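Local coordinates for bromodomain adjacent to zinc finger domain protein 2B (Homo sapiens, PDB 4QF3), which probably reads histone tails in chromatin regulation through its PHD zinc finger, which folds around two zinc ions, at residues L23-D28 / D45-C50; C9-K14 / K29-Y34; M5-Q10 / E19-C24. All blocks are in the same frame, centred on the assembly; numbering follows the deposited sequence.

How the contacts relate
The three contacts tie together the two zinc sites of the PHD finger, whose metal ions lie 15.1 Å apart, zinc ion of chain C to zinc ion of chain D. Contact 1 supplies three ligands of the Cys4 site and contact 2 three of the Cys-Cys-His-Cys site; their centres are about 13 Å apart, and their segments alternate along the chain. Contact 3, centred about 6 Å from contact 2 and 10 Å from contact 1, shares C9 with the former and C24 with the latter. Strands 21-23 (contact 3) and 30-32 (contact 2) pair antiparallel, and a probable hydrogen bond from C24 N to K29 O (2.9 Å) joins contact 1 to contact 2 just ahead of strand 30-32.

Contact 1: L23-D28 / D45-C50; sequences LCDGCD and DGDWFC. With ZN (zinc ion), chain D.
C24 meets W48, F49 and C50, and its sulfur is where the metal and a hydrogen bond come together. Its CB packs 4.0 Å from C50 CB and lies more loosely beside W48 CD1. With the sulfur anti to the backbone N (chi1 -178°), SG binds the zinc ion of chain D at 2.3 Å. The same sulfur takes a rather straight hydrogen bond from C50 N (3.2 Å to C24 SG, 161° at the hydrogen) and a longer one from C27 N. Two N-H groups thus point at a metal-bound thiolate, and would be expected to temper its negative charge. C27 SG and C50 SG also bind the metal, and C53 completes the Cys4 site. This is the second zinc site of the PHD finger, where a CxxC knuckle meets a second cysteine pair at the start of helix 51-57; C50 is the N-cap residue of that helix. Just beyond the knuckle's first cysteine, D25 N donates to W48 O at 2.8 Å, nearly in line with the carbonyl. F49 CE1 comes within 3.5 Å of D25 CB and 3.6 Å of G26 N, while C24 SG sits obliquely to the ring. The carboxylates of D25 and D47 approach with their planes turned 62° apart, D25 OD2 lying 3.3 Å from D47 OD1. One water donates to D47 OD2 and, over a longer bond, to D25 OD1, which may ease their repulsion. Another donates to D25 OD2 and L23 O and accepts from W48 N.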
ATOM      1  N   LEU A  23       0.931   1.007   3.194  1.00 20.81           N
ATOM      2  CA  LEU A  23       2.340   1.149   2.884  1.00 21.86           C
ATOM      3  C   LEU A  23       2.994  -0.152   3.213  1.00 18.16           C
ATOM      4  O   LEU A  23       2.905  -0.650   4.368  1.00 23.16           O
ATOM      5  CB  LEU A  23       2.981   2.287   3.694  1.00 28.93           C
ATOM      6  CG  LEU A  23       2.158   3.573   3.783  1.00 55.56           C
ATOM      7  CD1 LEU A  23       2.778   4.587   4.748  1.00 58.49           C
ATOM      8  CD2 LEU A  23       1.980   4.158   2.388  1.00 61.62           C
ATOM      9  N   CYS A  24       3.680  -0.700   2.222  1.00 20.13           N
ATOM     10  CA  CYS A  24       4.291  -2.017   2.325  1.00 19.54           C
ATOM     11  C   CYS A  24       5.580  -1.956   3.139  1.00 23.20           C
ATOM     12  O   CYS A  24       6.470  -1.183   2.804  1.00 25.70           O
ATOM     13  CB  CYS A  24       4.583  -2.661   0.979  1.00 20.39           C
ATOM     14  SG  CYS A  24       5.302  -4.332   1.129  1.00 20.58           S
ATOM     15  N   ASP A  25       5.673  -2.819   4.147  1.00 20.11           N
ATOM     16  CA  ASP A  25       6.875  -2.835   5.000  1.00 30.43           C
ATOM     17  C   ASP A  25       8.045  -3.428   4.249  1.00 32.29           C
ATOM     18  O   ASP A  25       9.211  -3.179   4.607  1.00 31.55           O
ATOM     19  CB  ASP A  25       6.632  -3.663   6.248  1.00 25.33           C
ATOM     20  CG  ASP A  25       6.424  -2.823   7.449  1.00 59.97           C
ATOM     21  OD1 ASP A  25       7.422  -2.568   8.153  1.00 72.21           O
ATOM     22  OD2 ASP A  25       5.276  -2.405   7.664  1.00 65.72           O
ATOM     23  N   GLY A  26       7.748  -4.234   3.233  1.00 27.29           N
ATOM     24  CA  GLY A  26       8.774  -4.869   2.413  1.00 30.60           C
ATOM     25  C   GLY A  26       9.459  -3.939   1.447  1.00 42.95           C
ATOM     26  O   GLY A  26      10.689  -3.791   1.481  1.00 43.60           O
ATOM     27  N   CYS A  27       8.666  -3.323   0.576  1.00 26.04           N
ATOM     28  CA  CYS A  27       9.152  -2.532  -0.549  1.00 26.07           C
ATOM     29  C   CYS A  27       8.834  -1.045  -0.514  1.00 28.82           C
ATOM     30  O   CYS A  27       9.236  -0.307  -1.435  1.00 34.77           O
ATOM     31  CB  CYS A  27       8.583  -3.070  -1.856  1.00 27.66           C
ATOM     32  SG  CYS A  27       6.777  -2.874  -2.022  1.00 23.95           S
ATOM     33  N   ASP A  28       8.124  -0.607   0.519  1.00 25.63           N
ATOM     34  CA  ASP A  28       7.733   0.789   0.717  1.00 29.18           C
ATOM     35  C   ASP A  28       6.821   1.382  -0.363  1.00 38.84           C
ATOM     36  O   ASP A  28       6.690   2.611  -0.426  1.00 39.74           O
ATOM     37  CB  ASP A  28       8.978   1.691   0.891  1.00 49.74           C
ATOM     38  CG  ASP A  28       9.905   1.203   1.983  1.00 51.13           C
ATOM     39  OD1 ASP A  28       9.415   0.862   3.087  1.00 42.09           O
ATOM     40  OD2 ASP A  28      11.130   1.178   1.742  1.00 95.29           O
ATOM     41  N   ASP A  45      -4.550  -4.052  11.053  1.00 22.03           N
ATOM     42  CA  ASP A  45      -4.304  -3.575  12.411  1.00 21.95           C
ATOM     43  C   ASP A  45      -2.843  -3.353  12.737  1.00 25.75           C
ATOM     44  O   ASP A  45      -2.491  -2.576  13.668  1.00 24.17           O
ATOM     45  CB  ASP A  45      -4.898  -4.632  13.357  1.00 23.81           C
ATOM     46  CG  ASP A  45      -4.979  -4.207  14.759  1.00 30.87           C
ATOM     47  OD1 ASP A  45      -5.626  -3.162  15.029  1.00 29.51           O
ATOM     48  OD2 ASP A  45      -4.441  -4.971  15.610  1.00 29.02           O
ATOM     49  N   GLY A  46      -1.981  -4.029  11.976  1.00 24.76           N
ATOM     50  CA  GLY A  46      -0.531  -3.940  12.150  1.00 22.77           C
ATOM     51  C   GLY A  46       0.202  -3.516  10.902  1.00 18.58           C
ATOM     52  O   GLY A  46      -0.179  -2.548  10.248  1.00 22.34           O
ATOM     53  N   ASP A  47       1.224  -4.277  10.537  1.00 24.81           N
ATOM     54  CA  ASP A  47       2.011  -3.944   9.335  1.00 21.36           C
ATOM     55  C   ASP A  47       1.347  -4.538   8.127  1.00 20.47           C
ATOM     56  O   ASP A  47       0.521  -5.452   8.227  1.00 20.59           O
ATOM     57  CB  ASP A  47       3.356  -4.547   9.469  1.00 20.81           C
ATOM     58  CG  ASP A  47       4.115  -3.944  10.630  1.00 24.78           C
ATOM     59  OD1 ASP A  47       4.178  -2.670  10.738  1.00 20.55           O
ATOM     60  OD2 ASP A  47       4.639  -4.775  11.376  1.00 30.48           O
ATOM     61  N   TRP A  48       1.712  -3.968   6.988  1.00 23.29           N
ATOM     62  CA  TRP A  48       1.220  -4.448   5.683  1.00 17.63           C
ATOM     63  C   TRP A  48       2.369  -4.957   4.795  1.00 18.41           C
ATOM     64  O   TRP A  48       3.418  -4.351   4.790  1.00 22.37           O
ATOM     65  CB  TRP A  48       0.508  -3.296   5.005  1.00 20.74           C
ATOM     66  CG  TRP A  48      -0.018  -3.633   3.669  1.00 18.85           C
ATOM     67  CD1 TRP A  48       0.391  -3.093   2.484  1.00 23.70           C
ATOM     68  CD2 TRP A  48      -1.018  -4.594   3.357  1.00 18.53           C
ATOM     69  NE1 TRP A  48      -0.309  -3.648   1.460  1.00 21.44           N
ATOM     70  CE2 TRP A  48      -1.179  -4.578   1.957  1.00 18.69           C
ATOM     71  CE3 TRP A  48      -1.779  -5.469   4.105  1.00 19.83           C
ATOM     72  CZ2 TRP A  48      -2.092  -5.377   1.302  1.00 18.69           C
ATOM     73  CZ3 TRP A  48      -2.718  -6.249   3.453  1.00 21.61           C
ATOM     74  CH2 TRP A  48      -2.820  -6.243   2.055  1.00 19.07           C
ATOM     75  N   PHE A  49       2.156  -6.101   4.135  1.00 19.69           N
ATOM     76  CA  PHE A  49       3.037  -6.572   3.059  1.00 19.43           C
ATOM     77  C   PHE A  49       2.179  -6.750   1.831  1.00 21.28           C
ATOM     78  O   PHE A  49       1.099  -7.422   1.887  1.00 21.64           O
ATOM     79  CB  PHE A  49       3.697  -7.888   3.495  1.00 23.13           C
ATOM     80  CG  PHE A  49       4.705  -7.693   4.594  1.00 24.60           C
ATOM     81  CD1 PHE A  49       5.988  -7.268   4.282  1.00 27.85           C
ATOM     82  CD2 PHE A  49       4.341  -7.877   5.931  1.00 29.72           C
ATOM     83  CE1 PHE A  49       6.910  -7.025   5.302  1.00 33.14           C
ATOM     84  CE2 PHE A  49       5.264  -7.639   6.945  1.00 26.74           C
ATOM     85  CZ  PHE A  49       6.531  -7.226   6.624  1.00 27.17           C
ATOM     86  N   CYS A  50       2.650  -6.152   0.743  1.00 18.05           N
ATOM     87  CA  CYS A  50       1.841  -6.042  -0.473  1.00 21.09           C
ATOM     88  C   CYS A  50       1.834  -7.381  -1.206  1.00 21.86           C
ATOM     89  O   CYS A  50       2.621  -8.288  -0.957  1.00 20.56           O
ATOM     90  CB  CYS A  50       2.336  -4.940  -1.410  1.00 20.65           C
ATOM     91  SG  CYS A  50       3.838  -5.379  -2.300  1.00 20.32           S
TER
HETATM   92 ZN    ZN D2002       5.788  -4.784  -1.111  1.00 21.94          ZN
HETATM   93  O   HOH W   1       2.921  -1.213   7.142  1.00 28.21           O
HETATM   94  O   HOH W   2       7.298  -3.719  11.243  1.00 31.62           O

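Contact 2: C9-K14 / K29-Y34; sequences CQICRK and KGCHTY. With ZN (zinc ion), chain C.
H32 turns its imidazole edge to C12, with C12 SG close to the ring plane and 3.4 Å from H32 ND1, while C9 SG stands oblique to the same ring. The zinc ion of chain C, 2.1 Å from H32 ND1, accounts for this convergence; C35 completes the Cys-Cys-His-Cys site. C9 SG lies anti to its backbone N (chi1 175°), where it also accepts a hydrogen bond from H32 N (3.4 Å) and others from I11 N and C12 N, the cradle expected of a zinc knuckle. The far nitrogen of the imidazole, NE2, is bonded to D16 O; with zinc at ND1, these two anchors hold the ring's rotation. Y34 OH lies over the centre of one ring face. Farther along, Q10 bends at chi2 (-78°) and its side chain crosses that of K29 at a slant, with Q10 NE2 3.6 Å from K29 CD. A water links Q10 OE1 to G30 N, beside the direct bond from Q10 N to G30 O (2.8 Å). I11 CG1 packs on C31 SG at 3.8 Å. The knuckle is thereby fastened to strand 30-32, which in turn pairs antiparallel with strand 21-23 through C31 and L22.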
ATOM      1  N   CYS A   9      -0.312   6.248  -4.170  1.00 17.23           N
ATOM      2  CA  CYS A   9      -0.862   4.908  -4.488  1.00 18.76           C
ATOM      3  C   CYS A   9      -0.374   4.419  -5.869  1.00 18.26           C
ATOM      4  O   CYS A   9      -0.395   5.172  -6.862  1.00 18.44           O
ATOM      5  CB  CYS A   9      -2.363   5.040  -4.554  1.00 16.77           C
ATOM      6  SG  CYS A   9      -3.242   3.545  -5.079  1.00 18.07           S
ATOM      7  N   GLN A  10       0.109   3.173  -5.954  1.00 17.76           N
ATOM      8  CA  GLN A  10       0.598   2.621  -7.239  1.00 20.06           C
ATOM      9  C   GLN A  10      -0.455   2.611  -8.317  1.00 21.44           C
ATOM     10  O   GLN A  10      -0.121   2.718  -9.511  1.00 21.32           O
ATOM     11  CB  GLN A  10       1.066   1.191  -7.029  1.00 24.80           C
ATOM     12  CG  GLN A  10       2.268   1.074  -6.148  1.00 27.48           C
ATOM     13  CD  GLN A  10       3.527   1.442  -6.914  1.00 50.73           C
ATOM     14  OE1 GLN A  10       4.084   2.538  -6.743  1.00 48.38           O
ATOM     15  NE2 GLN A  10       3.955   0.548  -7.802  1.00 71.60           N
ATOM     16  N   ILE A  11      -1.728   2.558  -7.945  1.00 19.93           N
ATOM     17  CA  ILE A  11      -2.814   2.463  -8.944  1.00 22.07           C
ATOM     18  C   ILE A  11      -3.385   3.837  -9.336  1.00 26.02           C
ATOM     19  O   ILE A  11      -3.404   4.184 -10.537  1.00 31.20           O
ATOM     20  CB  ILE A  11      -3.955   1.532  -8.415  1.00 26.24           C
ATOM     21  CG1 ILE A  11      -3.401   0.117  -8.145  1.00 25.36           C
ATOM     22  CG2 ILE A  11      -5.130   1.545  -9.388  1.00 30.06           C
ATOM     23  CD1 ILE A  11      -2.901  -0.617  -9.362  1.00 37.48           C
ATOM     24  N   CYS A  12      -3.841   4.644  -8.388  1.00 23.55           N
ATOM     25  CA  CYS A  12      -4.479   5.929  -8.753  1.00 25.04           C
ATOM     26  C   CYS A  12      -3.475   7.096  -8.765  1.00 27.25           C
ATOM     27  O   CYS A  12      -3.790   8.204  -9.257  1.00 28.92           O
ATOM     28  CB  CYS A  12      -5.621   6.241  -7.798  1.00 25.56           C
ATOM     29  SG  CYS A  12      -5.138   6.608  -6.117  1.00 23.14           S
ATOM     30  N   ARG A  13      -2.288   6.845  -8.221  1.00 24.44           N
ATOM     31  CA  ARG A  13      -1.155   7.824  -8.138  1.00 21.32           C
ATOM     32  C   ARG A  13      -1.459   9.046  -7.296  1.00 24.62           C
ATOM     33  O   ARG A  13      -0.812  10.109  -7.432  1.00 26.47           O
ATOM     34  CB  ARG A  13      -0.732   8.281  -9.537  1.00 25.57           C
ATOM     35  CG  ARG A  13      -0.822   7.192 -10.580  1.00 33.88           C
ATOM     36  CD  ARG A  13      -0.141   5.908 -10.176  1.00 42.25           C
ATOM     37  NE  ARG A  13       1.234   6.160 -10.399  1.00 27.15           N
ATOM     38  CZ  ARG A  13       2.201   5.279 -10.535  1.00 35.57           C
ATOM     39  NH1 ARG A  13       1.990   4.000 -10.399  1.00 37.30           N
ATOM     40  NH2 ARG A  13       3.421   5.723 -10.809  1.00 42.44           N
ATOM     41  N   LYS A  14      -2.444   8.931  -6.428  1.00 20.95           N
ATOM     42  CA  LYS A  14      -2.764   9.972  -5.452  1.00 22.96           C
ATOM     43  C   LYS A  14      -2.269   9.612  -4.054  1.00 25.19           C
ATOM     44  O   LYS A  14      -2.191   8.438  -3.695  1.00 23.14           O
ATOM     45  CB  LYS A  14      -4.249  10.263  -5.448  1.00 27.12           C
ATOM     46  CG  LYS A  14      -4.812  10.486  -6.844  1.00 33.62           C
ATOM     47  CD  LYS A  14      -6.301  10.802  -6.837  1.00 60.42           C
ATOM     48  CE  LYS A  14      -6.574  12.297  -6.835  1.00 74.55           C
ATOM     49  NZ  LYS A  14      -7.916  12.588  -7.409  1.00 57.33           N
ATOM     50  N   LYS A  29       6.172   0.542  -1.181  1.00 27.48           N
ATOM     51  CA  LYS A  29       5.222   1.051  -2.162  1.00 21.31           C
ATOM     52  C   LYS A  29       3.860   1.108  -1.462  1.00 23.81           C
ATOM     53  O   LYS A  29       3.657   0.429  -0.474  1.00 23.34           O
ATOM     54  CB  LYS A  29       5.148   0.161  -3.341  1.00 23.21           C
ATOM     55  CG  LYS A  29       6.417   0.220  -4.194  1.00 30.56           C
ATOM     56  CD  LYS A  29       6.308  -0.685  -5.389  1.00 39.89           C
ATOM     57  CE  LYS A  29       7.542  -0.492  -6.270  1.00 69.65           C
ATOM     58  NZ  LYS A  29       7.725  -1.616  -7.227  1.00 79.08           N
ATOM     59  N   GLY A  30       2.983   1.943  -1.992  1.00 21.48           N
ATOM     60  CA  GLY A  30       1.655   2.227  -1.440  1.00 19.47           C
ATOM     61  C   GLY A  30       0.524   1.843  -2.351  1.00 19.39           C
ATOM     62  O   GLY A  30       0.637   1.810  -3.567  1.00 20.50           O
ATOM     63  N   CYS A  31      -0.611   1.465  -1.744  1.00 17.72           N
ATOM     64  CA  CYS A  31      -1.801   1.235  -2.514  1.00 17.46           C
ATOM     65  C   CYS A  31      -3.016   1.382  -1.625  1.00 18.24           C
ATOM     66  O   CYS A  31      -3.067   0.802  -0.530  1.00 16.24           O
ATOM     67  CB  CYS A  31      -1.766  -0.148  -3.150  1.00 20.23           C
ATOM     68  SG  CYS A  31      -3.037  -0.485  -4.399  1.00 21.53           S
ATOM     69  N   HIS A  32      -4.021   2.115  -2.082  1.00 16.22           N
ATOM     70  CA  HIS A  32      -5.253   2.230  -1.275  1.00 17.13           C
ATOM     71  C   HIS A  32      -6.037   0.931  -1.194  1.00 15.49           C
ATOM     72  O   HIS A  32      -6.079   0.174  -2.147  1.00 16.01           O
ATOM     73  CB  HIS A  32      -6.211   3.226  -1.920  1.00 18.62           C
ATOM     74  CG  HIS A  32      -5.729   4.655  -1.872  1.00 17.15           C
ATOM     75  ND1 HIS A  32      -5.370   5.368  -2.998  1.00 21.96           N
ATOM     76  CD2 HIS A  32      -5.543   5.486  -0.816  1.00 21.37           C
ATOM     77  CE1 HIS A  32      -5.031   6.600  -2.638  1.00 16.20           C
ATOM     78  NE2 HIS A  32      -5.124   6.694  -1.321  1.00 19.41           N
ATOM     79  N   THR A  33      -6.670   0.722  -0.043  1.00 16.78           N
ATOM     80  CA  THR A  33      -7.527  -0.429   0.118  1.00 19.15           C
ATOM     81  C   THR A  33      -8.492  -0.564  -1.080  1.00 17.03           C
ATOM     82  O   THR A  33      -8.693  -1.664  -1.651  1.00 18.88           O
ATOM     83  CB  THR A  33      -8.330  -0.232   1.419  1.00 19.54           C
ATOM     84  OG1 THR A  33      -8.932   1.070   1.410  1.00 20.19           O
ATOM     85  CG2 THR A  33      -7.511  -0.446   2.666  1.00 19.84           C
ATOM     86  N   TYR A  34      -9.101   0.554  -1.509  1.00 18.09           N
ATOM     87  CA  TYR A  34     -10.157   0.561  -2.510  1.00 16.42           C
ATOM     88  C   TYR A  34      -9.652   0.581  -3.936  1.00 18.47           C
ATOM     89  O   TYR A  34     -10.433   0.518  -4.876  1.00 21.07           O
ATOM     90  CB  TYR A  34     -11.089   1.763  -2.257  1.00 19.70           C
ATOM     91  CG  TYR A  34     -10.364   3.102  -2.152  1.00 18.67           C
ATOM     92  CD1 TYR A  34      -9.878   3.758  -3.288  1.00 18.90           C
ATOM     93  CD2 TYR A  34     -10.141   3.690  -0.939  1.00 18.76           C
ATOM     94  CE1 TYR A  34      -9.233   4.968  -3.186  1.00 20.13           C
ATOM     95  CE2 TYR A  34      -9.522   4.916  -0.826  1.00 19.57           C
ATOM     96  CZ  TYR A  34      -9.047   5.543  -1.971  1.00 22.46           C
ATOM     97  OH  TYR A  34      -8.373   6.767  -1.820  1.00 24.24           O
TER
HETATM   98 ZN    ZN C2001      -5.311   4.650  -5.017  1.00 20.58          ZN
HETATM   99  O   HOH W   3       3.755   3.588  -4.189  1.00 22.71           O

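Contact 3: M5-Q10 / E19-C24; sequences MKVYCQ and ELLLLC. With ZN (zinc ion), chain C; ZN (zinc ion), chain D.
Where the chain runs into the first zinc knuckle, V7 and C9 lie against L21 and L23 of strand 21-23, the first strand of the small antiparallel sheet between the two metal sites. The contact is apolar. L21 puts CG anti to its backbone N (chi1 177°), and its two methyl groups part beyond it: CD1 settles 3.8 Å from both CA and CB of C9, whereas CD2 rests 3.9 Å from V7 O and 4.2 Å from V7 CG1. L23 reaches V7 with the end of its side chain, CD2 pressing on V7 CG1 at 3.4 Å, tighter than usual for two methyl carbons, so this one valine branch meets both leucines. L21 also touches H32, thus backing two ligands of the same zinc ion, C9 and H32. L22, between the two contacting leucines, points away and packs on W48. Just past the strand, C24 binds the zinc ion of chain D. C9/C12 and H32/C35 bind one zinc ion, C24/C27 and C50/C53 the other, the pairs alternating along the chain: the cross-brace topology of PHD fingers, relatives of RING domains, many of which add the histone H3 tail to the first strand of this sheet.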
ATOM      1  N   MET A   5      10.472  12.307   0.470  1.00 35.04           N
ATOM      2  CA  MET A   5       9.737  11.109   0.028  1.00 32.70           C
ATOM      3  C   MET A   5       8.255  11.377   0.312  1.00 31.75           C
ATOM      4  O   MET A   5       7.885  11.596   1.476  1.00 32.66           O
ATOM      5  CB  MET A   5      10.189   9.875   0.820  1.00 37.00           C
ATOM      6  CG  MET A   5      11.624   9.891   1.362  1.00 79.55           C
ATOM      7  SD  MET A   5      12.874   9.581   0.102  1.00137.79           S
ATOM      8  CE  MET A   5      14.202   8.877   1.072  1.00 97.82           C
ATOM      9  N   LYS A   6       7.421  11.379  -0.733  1.00 37.81           N
ATOM     10  CA  LYS A   6       5.946  11.345  -0.542  1.00 34.92           C
ATOM     11  C   LYS A   6       5.414  10.093  -1.227  1.00 27.29           C
ATOM     12  O   LYS A   6       5.833   9.759  -2.338  1.00 31.76           O
ATOM     13  CB  LYS A   6       5.207  12.591  -1.043  1.00 42.88           C
ATOM     14  CG  LYS A   6       3.700  12.567  -0.702  1.00 36.77           C
ATOM     15  CD  LYS A   6       3.127  13.966  -0.542  1.00 42.70           C
ATOM     16  CE  LYS A   6       1.625  14.036  -0.787  1.00 52.41           C
ATOM     17  NZ  LYS A   6       0.831  13.342   0.260  1.00 62.75           N
ATOM     18  N   VAL A   7       4.556   9.378  -0.498  1.00 30.37           N
ATOM     19  CA  VAL A   7       3.996   8.136  -0.988  1.00 31.21           C
ATOM     20  C   VAL A   7       2.723   8.379  -1.729  1.00 20.77           C
ATOM     21  O   VAL A   7       1.853   9.164  -1.329  1.00 24.91           O
ATOM     22  CB  VAL A   7       3.735   7.133   0.154  1.00 30.67           C
ATOM     23  CG1 VAL A   7       3.004   5.893  -0.371  1.00 39.26           C
ATOM     24  CG2 VAL A   7       5.071   6.731   0.768  1.00 34.59           C
ATOM     25  N   TYR A   8       2.653   7.761  -2.905  1.00 20.04           N
ATOM     26  CA  TYR A   8       1.451   7.852  -3.723  0.50 20.48           C
ATOM     27  C   TYR A   8       0.974   6.410  -3.964  1.00 24.26           C
ATOM     28  O   TYR A   8       1.770   5.475  -3.977  1.00 26.73           O
ATOM     29  CB  TYR A   8       1.690   8.653  -5.038  0.50 24.57           C
ATOM     30  CG  TYR A   8       2.038  10.173  -4.900  0.50 21.81           C
ATOM     31  CD1 TYR A   8       1.075  11.162  -5.074  0.50 19.71           C
ATOM     32  CD2 TYR A   8       3.337  10.586  -4.647  0.50 28.68           C
ATOM     33  CE1 TYR A   8       1.387  12.494  -4.936  0.50 21.59           C
ATOM     34  CE2 TYR A   8       3.653  11.922  -4.544  0.50 20.85           C
ATOM     35  CZ  TYR A   8       2.670  12.862  -4.673  0.50 19.28           C
ATOM     36  OH  TYR A   8       3.063  14.193  -4.557  0.50 30.76           O
ATOM     37  N   CYS A   9      -0.312   6.248  -4.170  1.00 17.23           N
ATOM     38  CA  CYS A   9      -0.862   4.908  -4.488  1.00 18.76           C
ATOM     39  C   CYS A   9      -0.374   4.419  -5.869  1.00 18.26           C
ATOM     40  O   CYS A   9      -0.395   5.172  -6.862  1.00 18.44           O
ATOM     41  CB  CYS A   9      -2.363   5.040  -4.554  1.00 16.77           C
ATOM     42  SG  CYS A   9      -3.242   3.545  -5.079  1.00 18.07           S
ATOM     43  N   GLN A  10       0.109   3.173  -5.954  1.00 17.76           N
ATOM     44  CA  GLN A  10       0.598   2.621  -7.239  1.00 20.06           C
ATOM     45  C   GLN A  10      -0.455   2.611  -8.317  1.00 21.44           C
ATOM     46  O   GLN A  10      -0.121   2.718  -9.511  1.00 21.32           O
ATOM     47  CB  GLN A  10       1.066   1.191  -7.029  1.00 24.80           C
ATOM     48  CG  GLN A  10       2.268   1.074  -6.148  1.00 27.48           C
ATOM     49  CD  GLN A  10       3.527   1.442  -6.914  1.00 50.73           C
ATOM     50  OE1 GLN A  10       4.084   2.538  -6.743  1.00 48.38           O
ATOM     51  NE2 GLN A  10       3.955   0.548  -7.802  1.00 71.60           N
ATOM     52  N   GLU A  19      -5.101   7.028   5.846  1.00 24.67           N
ATOM     53  CA  GLU A  19      -5.448   5.880   6.700  1.00 26.79           C
ATOM     54  C   GLU A  19      -5.691   4.623   5.861  1.00 26.44           C
ATOM     55  O   GLU A  19      -5.478   3.489   6.312  1.00 27.26           O
ATOM     56  CB  GLU A  19      -6.702   6.194   7.532  1.00 34.69           C
ATOM     57  CG  GLU A  19      -7.249   5.013   8.324  1.00 38.32           C
ATOM     58  CD  GLU A  19      -8.116   5.462   9.501  1.00 34.12           C
ATOM     59  OE1 GLU A  19      -7.520   6.030  10.437  1.00 44.62           O
ATOM     60  OE2 GLU A  19      -9.346   5.261   9.456  1.00 56.79           O
ATOM     61  N   LEU A  20      -6.117   4.842   4.612  1.00 25.43           N
ATOM     62  CA  LEU A  20      -6.461   3.760   3.698  1.00 20.09           C
ATOM     63  C   LEU A  20      -5.346   3.486   2.673  1.00 17.66           C
ATOM     64  O   LEU A  20      -5.454   2.538   1.873  1.00 18.81           O
ATOM     65  CB  LEU A  20      -7.763   4.078   2.955  1.00 20.82           C
ATOM     66  CG  LEU A  20      -8.995   4.266   3.878  1.00 23.84           C
ATOM     67  CD1 LEU A  20     -10.189   4.689   3.028  1.00 24.74           C
ATOM     68  CD2 LEU A  20      -9.313   3.036   4.716  1.00 26.06           C
ATOM     69  N   LEU A  21      -4.311   4.310   2.693  1.00 18.11           N
ATOM     70  CA  LEU A  21      -3.198   4.134   1.797  1.00 18.77           C
ATOM     71  C   LEU A  21      -2.184   3.217   2.485  1.00 19.81           C
ATOM     72  O   LEU A  21      -1.355   3.625   3.326  1.00 21.28           O
ATOM     73  CB  LEU A  21      -2.635   5.512   1.408  1.00 21.09           C
ATOM     74  CG  LEU A  21      -1.406   5.527   0.530  1.00 26.41           C
ATOM     75  CD1 LEU A  21      -1.706   4.852  -0.778  1.00 26.68           C
ATOM     76  CD2 LEU A  21      -0.990   6.981   0.280  1.00 29.74           C
ATOM     77  N   LEU A  22      -2.289   1.952   2.131  1.00 17.52           N
ATOM     78  CA  LEU A  22      -1.440   0.888   2.718  1.00 15.64           C
ATOM     79  C   LEU A  22       0.005   0.908   2.250  1.00 17.06           C
ATOM     80  O   LEU A  22       0.239   0.847   1.031  1.00 21.98           O
ATOM     81  CB  LEU A  22      -2.078  -0.486   2.450  1.00 15.82           C
ATOM     82  CG  LEU A  22      -3.546  -0.633   2.813  1.00 17.20           C
ATOM     83  CD1 LEU A  22      -3.883  -2.083   2.583  1.00 18.08           C
ATOM     84  CD2 LEU A  22      -3.906  -0.169   4.227  1.00 18.07           C
ATOM     85  N   LEU A  23       0.931   1.007   3.194  1.00 20.81           N
ATOM     86  CA  LEU A  23       2.340   1.149   2.884  1.00 21.86           C
ATOM     87  C   LEU A  23       2.994  -0.152   3.213  1.00 18.16           C
ATOM     88  O   LEU A  23       2.905  -0.650   4.368  1.00 23.16           O
ATOM     89  CB  LEU A  23       2.981   2.287   3.694  1.00 28.93           C
ATOM     90  CG  LEU A  23       2.158   3.573   3.783  1.00 55.56           C
ATOM     91  CD1 LEU A  23       2.778   4.587   4.748  1.00 58.49           C
ATOM     92  CD2 LEU A  23       1.980   4.158   2.388  1.00 61.62           C
ATOM     93  N   CYS A  24       3.680  -0.700   2.222  1.00 20.13           N
ATOM     94  CA  CYS A  24       4.291  -2.017   2.325  1.00 19.54           C
ATOM     95  C   CYS A  24       5.580  -1.956   3.139  1.00 23.20           C
ATOM     96  O   CYS A  24       6.470  -1.183   2.804  1.00 25.70           O
ATOM     97  CB  CYS A  24       4.583  -2.661   0.979  1.00 20.39           C
ATOM     98  SG  CYS A  24       5.302  -4.332   1.129  1.00 20.58           S
TER
HETATM   99 ZN    ZN C2001      -5.311   4.650  -5.017  1.00 20.58          ZN
HETATM  100 ZN    ZN D2002       5.788  -4.784  -1.111  1.00 21.94          ZN